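Local coordinates for protein beta-lactamase/D-alanine Carboxypeptidase (Yersinia pestis, PDB 3RJU) that probably acts as a serine beta-lactamase or D-alanine carboxypeptidase of the penicillin-binding type, hydrolysing beta-lactams or D-alanyl peptides, at residues V325-S330 against S336-G341. Sequence-based numbering, arbitrary orientation.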
loop_
_atom_site.group_PDB
_atom_site.type_symbol
_atom_site.label_atom_id
_atom_site.label_comp_id
_atom_site.label_asym_id
_atom_site.label_seq_id
_atom_site.Cartn_x
_atom_site.Cartn_y
_atom_site.Cartn_z
ATOM N N VAL A 325 2.402 -0.597 10.912
ATOM C CA VAL A 325 2.079 -1.747 11.732
ATOM C C VAL A 325 1.650 -2.902 10.847
ATOM O O VAL A 325 1.033 -2.711 9.799
ATOM C CB VAL A 325 0.962 -1.428 12.787
ATOM C CG1 VAL A 325 -0.332 -1.035 12.093
ATOM C CG2 VAL A 325 0.749 -2.611 13.711
ATOM N N VAL A 326 2.024 -4.107 11.254
ATOM C CA VAL A 326 1.592 -5.301 10.556
ATOM C C VAL A 326 1.107 -6.288 11.618
ATOM O O VAL A 326 1.762 -6.481 12.667
ATOM C CB VAL A 326 2.706 -5.944 9.668
ATOM C CG1 VAL A 326 4.005 -6.182 10.455
ATOM C CG2 VAL A 326 2.180 -7.254 9.056
ATOM N N VAL A 327 -0.050 -6.879 11.365
ATOM C CA VAL A 327 -0.629 -7.867 12.264
ATOM C C VAL A 327 -1.042 -9.089 11.468
ATOM O O VAL A 327 -1.567 -8.974 10.364
ATOM C CB VAL A 327 -1.878 -7.249 12.983
ATOM C CG1 VAL A 327 -2.911 -8.312 13.399
ATOM C CG2 VAL A 327 -1.461 -6.358 14.157
ATOM N N THR A 328 -0.782 -10.275 12.004
ATOM C CA THR A 328 -1.430 -11.467 11.490
ATOM C C THR A 328 -2.760 -11.693 12.246
ATOM O O THR A 328 -2.820 -11.628 13.480
ATOM C CB THR A 328 -0.517 -12.691 11.614
ATOM O OG1 THR A 328 0.108 -12.666 12.902
ATOM C CG2 THR A 328 0.565 -12.681 10.536
ATOM N N ARG A 329 -3.833 -11.926 11.496
ATOM C CA ARG A 329 -5.184 -11.980 12.064
ATOM C C ARG A 329 -5.431 -13.221 12.915
ATOM O O ARG A 329 -4.971 -14.307 12.586
ATOM C CB ARG A 329 -6.225 -11.992 10.938
ATOM C CG ARG A 329 -6.262 -10.714 10.086
ATOM C CD ARG A 329 -7.522 -10.731 9.211
ATOM N NE ARG A 329 -8.718 -10.590 10.036
ATOM C CZ ARG A 329 -9.570 -11.581 10.325
ATOM N NH1 ARG A 329 -10.613 -11.357 11.119
ATOM N NH2 ARG A 329 -9.386 -12.801 9.834
ATOM N N SER A 330 -6.189 -13.065 13.994
ATOM C CA SER A 330 -6.956 -14.199 14.489
ATOM C C SER A 330 -8.390 -14.063 13.962
ATOM O O SER A 330 -8.735 -13.066 13.308
ATOM C CB SER A 330 -6.955 -14.240 16.019
ATOM O OG SER A 330 -7.683 -13.149 16.540
ATOM N N SER A 336 -10.018 -1.977 12.060
ATOM C CA SER A 336 -9.948 -0.643 12.640
ATOM C C SER A 336 -9.565 -0.656 14.120
ATOM O O SER A 336 -9.201 0.377 14.659
ATOM C CB SER A 336 -11.246 0.132 12.413
ATOM O OG SER A 336 -12.315 -0.491 13.080
ATOM N N ASN A 337 -9.602 -1.819 14.768
ATOM C CA ASN A 337 -9.074 -1.908 16.133
ATOM C C ASN A 337 -7.554 -1.832 16.169
ATOM O O ASN A 337 -6.955 -1.601 17.228
ATOM C CB ASN A 337 -9.584 -3.162 16.836
ATOM C CG ASN A 337 -11.034 -3.024 17.217
ATOM O OD1 ASN A 337 -11.531 -1.907 17.300
ATOM N ND2 ASN A 337 -11.723 -4.138 17.434
HETATM N N MSE A 338 -6.930 -2.049 15.015
HETATM C CA MSE A 338 -5.514 -1.816 14.876
HETATM C C MSE A 338 -5.273 -0.378 14.401
HETATM O O MSE A 338 -4.528 0.367 15.033
HETATM C CB MSE A 338 -4.915 -2.814 13.888
HETATM C CG MSE A 338 -3.426 -2.608 13.632
HETATM SE SE MSE A 338 -2.759 -3.800 12.242
HETATM C CE MSE A 338 -3.497 -2.855 10.704
ATOM N N SER A 339 -5.927 0.033 13.311
ATOM C CA SER A 339 -5.663 1.358 12.759
ATOM C C SER A 339 -6.092 2.521 13.669
ATOM O O SER A 339 -5.397 3.528 13.735
ATOM C CB SER A 339 -6.252 1.498 11.352
ATOM O OG SER A 339 -7.665 1.397 11.367
ATOM N N ASP A 340 -7.206 2.381 14.390
ATOM C CA ASP A 340 -7.607 3.428 15.336
ATOM C C ASP A 340 -6.522 3.630 16.403
ATOM O O ASP A 340 -6.212 4.766 16.783
ATOM C CB ASP A 340 -8.920 3.094 16.040
ATOM C CG ASP A 340 -10.160 3.315 15.170
ATOM O OD1 ASP A 340 -10.087 3.953 14.078
ATOM O OD2 ASP A 340 -11.238 2.855 15.615
ATOM N N GLY A 341 -5.946 2.532 16.894
ATOM C CA GLY A 341 -4.886 2.621 17.885
ATOM C C GLY A 341 -3.653 3.327 17.346
ATOM O O GLY A 341 -3.037 4.144 18.033
#
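Met338, a selenomethionine, reaches from the first turn of helix 336-349 across to strand 321-328 and lays its selenium against Val325 and Val327, whose side chains project from the same face of the strand. Met338 SE lies 3.4 Å from Val327 CG2 and 3.7 Å from Val325 CG1. Because the two backbones stay well apart, with Val327 CA and Met338 CA separated by 8.2 Å, this one long side chain does the bridging. Its CG sits anti to the backbone N (chi1 178°) and the next torsion is also extended, which carries the selenium straight out from the helix; only at chi3 (76°) does the chain bend, bringing Met338 CE to 3.9 Å from Val325 CG1.

The two valines receive it differently. Val325 meets Met338 tip to tip: its CG1, wedged between backbone N and carbonyl carbon (chi1 62°), touches selenium, CG and CE, and Val325 CG2 lies 4.0 Å from Met338 SE. The Val327 and Met338 side chains instead run alongside and past each other; with Val327 CG2 set beside its own backbone N, this methyl and the CB meet the selenium, Val327 CB at 3.6 Å from Met338 SE.

The strand is hydrogen-bonded to Tyr312 and Ile310 of strand 309-316 and to Ala27 of strand 25-32, while Met26 also packs on both valines. Helix 336-349 packs on one face of this antiparallel sheet, as the C-terminal helix does in the alpha/beta domain of serine beta-lactamases and penicillin-binding proteins. All three touching residues are buried and meet solely through apolar groups, so shape and dispersion rather than directional bonds hold helix to strand here; selenium occupies the place of the sulfur, and methionine would probably pack in the same way.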